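Local coordinates for C381 turret protein (Sulfolobus turreted icosahedral virus, PDB 4IND), which probably builds the pentameric turrets on the icosahedral capsid of the virus, each chain folding into three jelly-roll domains in a row, at residues T325-V330 and S351-A356; V272-T277 and V283-L288. All blocks are in the same frame, centred on the assembly; numbering follows the deposited sequence. Where two conformers were deposited one is given.

Contact 1. Residues T325-V330 and S351-A356; sequences TTYSTV and SIQLVA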
ATOM      1  N   THR A 325     -26.132  18.669 -12.089  1.00 77.97           N
ATOM      2  CA  THR A 325     -26.440  19.209 -13.416  1.00 74.17           C
ATOM      3  C   THR A 325     -26.188  20.706 -13.480  1.00 67.42           C
ATOM      4  O   THR A 325     -26.309  21.320 -14.545  1.00 60.89           O
ATOM      5  CB  THR A 325     -27.903  18.963 -13.811  1.00 80.12           C
ATOM      6  OG1 THR A 325     -28.764  19.395 -12.748  1.00 88.58           O
ATOM      7  CG2 THR A 325     -28.138  17.484 -14.095  1.00 81.10           C
ATOM      8  N   THR A 326     -25.856  21.294 -12.334  1.00 65.56           N
ATOM      9  CA  THR A 326     -25.504  22.706 -12.292  1.00 65.73           C
ATOM     10  C   THR A 326     -23.995  22.885 -12.498  1.00 58.76           C
ATOM     11  O   THR A 326     -23.176  22.349 -11.744  1.00 60.94           O
ATOM     12  CB  THR A 326     -25.976  23.375 -10.978  1.00 70.85           C
ATOM     13  OG1 THR A 326     -25.173  22.918  -9.884  1.00 76.57           O
ATOM     14  CG2 THR A 326     -27.439  23.040 -10.708  1.00 73.73           C
ATOM     15  N   TYR A 327     -23.639  23.619 -13.547  1.00 50.31           N
ATOM     16  CA  TYR A 327     -22.247  23.872 -13.861  1.00 47.32           C
ATOM     17  C   TYR A 327     -21.689  24.945 -12.938  1.00 46.71           C
ATOM     18  O   TYR A 327     -22.382  25.902 -12.600  1.00 45.93           O
ATOM     19  CB  TYR A 327     -22.111  24.327 -15.321  1.00 42.21           C
ATOM     20  CG  TYR A 327     -22.297  23.223 -16.342  1.00 43.50           C
ATOM     21  CD1 TYR A 327     -21.213  22.668 -16.991  1.00 36.48           C
ATOM     22  CD2 TYR A 327     -23.558  22.734 -16.647  1.00 47.79           C
ATOM     23  CE1 TYR A 327     -21.372  21.663 -17.924  1.00 38.60           C
ATOM     24  CE2 TYR A 327     -23.726  21.722 -17.581  1.00 39.20           C
ATOM     25  CZ  TYR A 327     -22.629  21.192 -18.213  1.00 35.57           C
ATOM     26  OH  TYR A 327     -22.766  20.182 -19.144  1.00 41.64           O
ATOM     27  N   SER A 328     -20.436  24.798 -12.520  1.00 38.79           N
ATOM     28  CA  SER A 328     -19.790  25.878 -11.780  1.00 38.01           C
ATOM     29  C   SER A 328     -18.718  26.528 -12.629  1.00 34.53           C
ATOM     30  O   SER A 328     -18.041  25.867 -13.422  1.00 36.66           O
ATOM     31  CB  SER A 328     -19.230  25.396 -10.435  1.00 59.14           C
ATOM     32  OG  SER A 328     -18.727  24.070 -10.513  1.00 70.98           O
ATOM     33  N   THR A 329     -18.589  27.839 -12.477  1.00 33.88           N
ATOM     34  CA  THR A 329     -17.571  28.599 -13.181  1.00 37.47           C
ATOM     35  C   THR A 329     -16.207  28.192 -12.654  1.00 38.46           C
ATOM     36  O   THR A 329     -15.985  28.209 -11.439  1.00 40.29           O
ATOM     37  CB  THR A 329     -17.791  30.098 -12.982  1.00 38.76           C
ATOM     38  OG1 THR A 329     -19.072  30.462 -13.521  1.00 44.78           O
ATOM     39  CG2 THR A 329     -16.706  30.905 -13.679  1.00 39.48           C
ATOM     40  N   VAL A 330     -15.308  27.794 -13.557  1.00 37.59           N
ATOM     41  CA  VAL A 330     -13.942  27.408 -13.168  1.00 31.33           C
ATOM     42  C   VAL A 330     -12.911  28.471 -13.597  1.00 35.15           C
ATOM     43  O   VAL A 330     -11.776  28.494 -13.122  1.00 33.45           O
ATOM     44  CB  VAL A 330     -13.548  26.036 -13.709  1.00 32.98           C
ATOM     45  CG1 VAL A 330     -14.341  24.931 -13.004  1.00 31.41           C
ATOM     46  CG2 VAL A 330     -13.754  25.973 -15.222  1.00 33.83           C
ATOM     47  N   SER A 351     -17.883  17.276 -17.965  1.00 34.22           N
ATOM     48  CA  SER A 351     -18.544  18.150 -18.932  1.00 34.14           C
ATOM     49  C   SER A 351     -18.076  19.590 -18.777  1.00 36.35           C
ATOM     50  O   SER A 351     -17.973  20.099 -17.657  1.00 33.69           O
ATOM     51  CB  SER A 351     -20.057  18.053 -18.796  1.00 37.96           C
ATOM     52  OG  SER A 351     -20.690  18.795 -19.815  1.00 41.69           O
ATOM     53  N   ILE A 352     -17.778  20.227 -19.912  1.00 31.71           N
ATOM     54  CA  ILE A 352     -17.257  21.594 -19.970  1.00 34.45           C
ATOM     55  C   ILE A 352     -18.100  22.420 -20.932  1.00 38.83           C
ATOM     56  O   ILE A 352     -18.407  21.961 -22.027  1.00 39.27           O
ATOM     57  CB  ILE A 352     -15.841  21.627 -20.540  1.00 43.84           C
ATOM     58  CG1 ILE A 352     -14.951  20.633 -19.821  1.00 43.53           C
ATOM     59  CG2 ILE A 352     -15.256  23.034 -20.457  1.00 48.89           C
ATOM     60  CD1 ILE A 352     -14.784  20.940 -18.373  1.00 52.91           C
ATOM     61  N   GLN A 353     -18.453  23.641 -20.538  1.00 38.23           N
ATOM     62  CA  GLN A 353     -19.137  24.558 -21.447  1.00 42.32           C
ATOM     63  C   GLN A 353     -18.599  25.984 -21.286  1.00 45.25           C
ATOM     64  O   GLN A 353     -18.024  26.341 -20.253  1.00 48.01           O
ATOM     65  CB  GLN A 353     -20.656  24.528 -21.228  1.00 39.74           C
ATOM     66  CG  GLN A 353     -21.090  25.067 -19.869  1.00 40.21           C
ATOM     67  CD  GLN A 353     -22.580  24.913 -19.619  1.00 46.80           C
ATOM     68  OE1 GLN A 353     -23.246  24.072 -20.235  1.00 47.81           O
ATOM     69  NE2 GLN A 353     -23.116  25.738 -18.714  1.00 38.17           N
ATOM     70  N   LEU A 354     -18.756  26.782 -22.333  1.00 43.98           N
ATOM     71  CA  LEU A 354     -18.407  28.198 -22.290  1.00 40.70           C
ATOM     72  C   LEU A 354     -19.682  29.018 -22.354  1.00 44.41           C
ATOM     73  O   LEU A 354     -20.516  28.837 -23.255  1.00 41.16           O
ATOM     74  CB  LEU A 354     -17.515  28.574 -23.466  1.00 44.41           C
ATOM     75  CG  LEU A 354     -16.996  30.011 -23.463  1.00 40.83           C
ATOM     76  CD1 LEU A 354     -15.968  30.205 -22.360  1.00 40.02           C
ATOM     77  CD2 LEU A 354     -16.391  30.353 -24.810  1.00 41.76           C
ATOM     78  N   VAL A 355     -19.849  29.906 -21.386  1.00 42.84           N
ATOM     79  CA  VAL A 355     -21.004  30.783 -21.375  1.00 41.98           C
ATOM     80  C   VAL A 355     -20.487  32.181 -21.664  1.00 45.16           C
ATOM     81  O   VAL A 355     -19.606  32.675 -20.974  1.00 47.39           O
ATOM     82  CB  VAL A 355     -21.739  30.744 -20.025  1.00 39.37           C
ATOM     83  CG1 VAL A 355     -22.947  31.672 -20.053  1.00 41.81           C
ATOM     84  CG2 VAL A 355     -22.178  29.319 -19.699  1.00 44.90           C
ATOM     85  N   ALA A 356     -21.021  32.812 -22.698  1.00 37.13           N
ATOM     86  CA  ALA A 356     -20.498  34.092 -23.134  1.00 46.86           C
ATOM     87  C   ALA A 356     -21.626  34.994 -23.591  1.00 48.36           C
ATOM     88  O   ALA A 356     -22.704  34.525 -23.964  1.00 50.12           O
ATOM     89  CB  ALA A 356     -19.480  33.898 -24.254  1.00 46.62           C
TER
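The phenol ring of Y327 reaches across to S351 and Q353. Its OH meets OG of S351 in a short hydrogen bond of 2.6 Å. OG lies at the edge of the ring, in its plane, and either hydroxyl could be the donor. The side-chain amide of Q353 lies flat on one face of the ring. The two planes are only 6° apart. OE1 of Q353 sits 3.5 Å above the plane of the Y327 ring, over its centre. NE2 of Q353 is 3.6 Å from CG of Y327. CG of Q353 adds a CH-pi contact, 4.1 Å from the ring centroid. Q353 has chi1 at 66°, which sets CG between the backbone N and the carbonyl carbon. From there the extended chain carries the amide along the ring.

Further out, NE2 of Q353 is hydrogen-bonded to OE1 of Q317, and NE2 of Q317 holds OG1 of T329. Q317 thus links both segments and helps fix the amide on the ring. The strand carrying Q317, 311-319, runs between strands 328-332 and 351-358. The contact therefore spans an intervening strand on one face of a four-stranded antiparallel sheet, within the jelly roll of the third domain.

Contact 2. Residues V272-T277 and V283-L288; sequences VTQSVT and VTQSIL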
ATOM      1  N   VAL A 272      -7.362  21.804 -27.844  1.00 37.80           N
ATOM      2  CA  VAL A 272      -8.548  21.968 -28.676  1.00 36.91           C
ATOM      3  C   VAL A 272      -8.945  23.427 -28.746  1.00 39.72           C
ATOM      4  O   VAL A 272      -8.631  24.224 -27.858  1.00 41.30           O
ATOM      5  CB  VAL A 272      -9.728  21.082 -28.193  1.00 41.64           C
ATOM      6  CG1 VAL A 272     -10.242  21.554 -26.849  1.00 36.23           C
ATOM      7  CG2 VAL A 272     -10.848  21.100 -29.218  1.00 51.20           C
ATOM      8  N   THR A 273      -9.621  23.782 -29.826  1.00 40.84           N
ATOM      9  CA  THR A 273      -9.988  25.166 -30.061  1.00 44.73           C
ATOM     10  C   THR A 273     -11.466  25.232 -30.421  1.00 47.81           C
ATOM     11  O   THR A 273     -12.003  24.319 -31.055  1.00 48.19           O
ATOM     12  CB  THR A 273      -9.136  25.783 -31.186  1.00 45.86           C
ATOM     13  OG1 THR A 273      -9.275  27.203 -31.156  1.00 60.01           O
ATOM     14  CG2 THR A 273      -9.582  25.265 -32.538  1.00 43.09           C
ATOM     15  N   GLN A 274     -12.125  26.308 -30.012  1.00 48.09           N
ATOM     16  CA  GLN A 274     -13.544  26.457 -30.273  1.00 47.89           C
ATOM     17  C   GLN A 274     -13.876  27.927 -30.415  1.00 49.94           C
ATOM     18  O   GLN A 274     -13.568  28.719 -29.530  1.00 51.90           O
ATOM     19  CB  GLN A 274     -14.345  25.843 -29.123  1.00 47.40           C
ATOM     20  CG  GLN A 274     -15.847  26.041 -29.231  1.00 54.93           C
ATOM     21  CD  GLN A 274     -16.449  25.270 -30.382  1.00 64.92           C
ATOM     22  OE1 GLN A 274     -16.144  24.095 -30.581  1.00 73.34           O
ATOM     23  NE2 GLN A 274     -17.304  25.932 -31.156  1.00 69.19           N
ATOM     24  N   SER A 275     -14.496  28.298 -31.530  1.00 52.31           N
ATOM     25  CA  SER A 275     -14.919  29.677 -31.729  1.00 52.62           C
ATOM     26  C   SER A 275     -16.381  29.873 -31.375  1.00 55.10           C
ATOM     27  O   SER A 275     -17.197  28.958 -31.508  1.00 61.68           O
ATOM     28  CB  SER A 275     -14.665  30.131 -33.162  1.00 55.59           C
ATOM     29  OG  SER A 275     -13.288  30.375 -33.364  1.00 59.70           O
ATOM     30  N   VAL A 276     -16.697  31.075 -30.910  1.00 47.65           N
ATOM     31  CA  VAL A 276     -18.066  31.430 -30.565  1.00 50.16           C
ATOM     32  C   VAL A 276     -18.327  32.831 -31.066  1.00 60.81           C
ATOM     33  O   VAL A 276     -17.549  33.752 -30.803  1.00 62.87           O
ATOM     34  CB  VAL A 276     -18.308  31.372 -29.052  1.00 50.02           C
ATOM     35  CG1 VAL A 276     -19.693  31.895 -28.728  1.00 60.57           C
ATOM     36  CG2 VAL A 276     -18.146  29.949 -28.556  1.00 42.99           C
ATOM     37  N   THR A 277     -19.414  32.992 -31.809  1.00 60.89           N
ATOM     38  CA  THR A 277     -19.770  34.295 -32.342  1.00 59.60           C
ATOM     39  C   THR A 277     -20.894  34.913 -31.535  1.00 60.63           C
ATOM     40  O   THR A 277     -21.953  34.305 -31.357  1.00 67.70           O
ATOM     41  CB  THR A 277     -20.167  34.207 -33.822  1.00 58.85           C
ATOM     42  OG1 THR A 277     -19.026  33.818 -34.594  1.00 61.13           O
ATOM     43  CG2 THR A 277     -20.661  35.546 -34.318  1.00 59.83           C
ATOM     44  N   VAL A 283     -24.776  33.102 -25.082  1.00 63.63           N
ATOM     45  CA  VAL A 283     -24.610  31.816 -25.732  1.00 63.08           C
ATOM     46  C   VAL A 283     -23.996  30.845 -24.745  1.00 55.45           C
ATOM     47  O   VAL A 283     -23.040  31.184 -24.055  1.00 55.65           O
ATOM     48  CB  VAL A 283     -23.685  31.927 -26.951  1.00 63.33           C
ATOM     49  CG1 VAL A 283     -23.330  30.541 -27.472  1.00 64.25           C
ATOM     50  CG2 VAL A 283     -24.336  32.760 -28.036  1.00 69.26           C
ATOM     51  N   THR A 284     -24.567  29.650 -24.659  1.00 57.83           N
ATOM     52  CA  THR A 284     -23.967  28.574 -23.882  1.00 54.09           C
ATOM     53  C   THR A 284     -23.478  27.511 -24.856  1.00 57.34           C
ATOM     54  O   THR A 284     -24.276  26.820 -25.495  1.00 60.70           O
ATOM     55  CB  THR A 284     -24.956  27.968 -22.872  1.00 51.70           C
ATOM     56  OG1 THR A 284     -25.329  28.967 -21.912  1.00 56.76           O
ATOM     57  CG2 THR A 284     -24.329  26.798 -22.157  1.00 41.74           C
ATOM     58  N   GLN A 285     -22.162  27.399 -24.978  1.00 51.77           N
ATOM     59  CA  GLN A 285     -21.560  26.499 -25.951  1.00 50.31           C
ATOM     60  C   GLN A 285     -20.916  25.301 -25.275  1.00 42.47           C
ATOM     61  O   GLN A 285     -20.001  25.457 -24.465  1.00 43.00           O
ATOM     62  CB  GLN A 285     -20.508  27.254 -26.756  1.00 52.64           C
ATOM     63  CG  GLN A 285     -19.666  26.374 -27.659  1.00 54.42           C
ATOM     64  CD  GLN A 285     -20.435  25.878 -28.853  1.00 57.33           C
ATOM     65  OE1 GLN A 285     -20.942  26.669 -29.647  1.00 63.99           O
ATOM     66  NE2 GLN A 285     -20.534  24.562 -28.987  1.00 55.47           N
ATOM     67  N   SER A 286     -21.390  24.102 -25.598  1.00 46.59           N
ATOM     68  CA  SER A 286     -20.765  22.897 -25.063  1.00 45.62           C
ATOM     69  C   SER A 286     -19.400  22.741 -25.701  1.00 41.56           C
ATOM     70  O   SER A 286     -19.252  22.920 -26.909  1.00 45.26           O
ATOM     71  CB  SER A 286     -21.622  21.661 -25.342  1.00 50.69           C
ATOM     72  OG  SER A 286     -20.942  20.485 -24.931  1.00 52.65           O
ATOM     73  N   ILE A 287     -18.400  22.419 -24.890  1.00 31.87           N
ATOM     74  CA  ILE A 287     -17.062  22.191 -25.410  1.00 45.96           C
ATOM     75  C   ILE A 287     -16.805  20.699 -25.441  1.00 47.13           C
ATOM     76  O   ILE A 287     -16.323  20.151 -26.440  1.00 38.27           O
ATOM     77  CB  ILE A 287     -15.987  22.849 -24.526  1.00 39.71           C
ATOM     78  CG1 ILE A 287     -16.276  24.339 -24.370  1.00 39.60           C
ATOM     79  CG2 ILE A 287     -14.604  22.620 -25.108  1.00 34.53           C
ATOM     80  CD1 ILE A 287     -16.456  25.045 -25.678  1.00 42.27           C
ATOM     81  N   LEU A 288     -17.129  20.033 -24.340  0.51 44.82           N
ATOM     82  CA  LEU A 288     -16.909  18.606 -24.247  0.51 44.79           C
ATOM     83  C   LEU A 288     -17.813  18.002 -23.181  0.51 41.49           C
ATOM     84  O   LEU A 288     -18.006  18.581 -22.116  0.51 38.58           O
ATOM     85  CB  LEU A 288     -15.440  18.326 -23.935  0.51 49.63           C
ATOM     86  CG  LEU A 288     -14.937  16.900 -24.159  0.51 54.00           C
ATOM     87  CD1 LEU A 288     -15.704  16.231 -25.298  0.51 53.23           C
ATOM     88  CD2 LEU A 288     -13.444  16.934 -24.451  0.51 56.65           C
TER
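V276 meets V283 and Q285, while Q274 meets Q285 and I287. The first group of contacts is apolar. CG1 of V276 and CG1 of V283 point at each other tip to tip, 4.1 Å apart. CG2 of V276 packs 4.0 Å from CG of Q285, the two side chains running past each other in opposite directions. I287 passes Q274 in the same manner, its CD1 3.7 Å from CG of Q274. With chi1 at -56°, CG1 of I287 stands beside its backbone N, and CD1 extends from it to the glutamine.

The second group is an amide stack. Q274 and Q285 cross at about a right angle, yet their amide planes are only 18° apart. NE2 of Q274 lies 3.9 Å from CD of Q285. No hydrogen bond passes between the segments.

The third group is polar and local. Each glutamine bends at chi2 and donates an N-H from NE2 to the carbonyl O of the next residue. NE2 of Q274 bonds to O of S275 at 3.0 Å, and NE2 of Q285 bonds to O of S286 at 2.9 Å. The second bond is nearly straight, at 175°, and lies in the amide plane. These bonds tether the stacked amides to their own strands.

The strands run antiparallel, with axes 8.9 Å from each other at closest approach. They belong to facing sheets. Strand 365-377 pairs with 266-278, and S275 and T277 bond to its threonines T368 and T366. Strand 351-358 pairs with 283-289, where I287 and L288 both face I352 in a classic beta bulge.

In the fold
Both contacts lie in the third domain, and they follow one another along the chain. Contact 2 comes first and closes the short connection between strands 266-278 and 283-289, where the chain passes from one sheet to the other. Contact 1 opens later and closes the longer excursion from 325-330 to 351-356, which includes strand 346-349, a member of the same sheet as 266-278. Neither loop encloses the other. The two meet where strands 283-289 and 351-358 lie side by side, through probable backbone hydrogen bonds from V283 N to A356 O and from I352 N to L288 O. Contact 2 ties the two sheets together, whereas contact 1 joins two strands of one sheet over the strand between them.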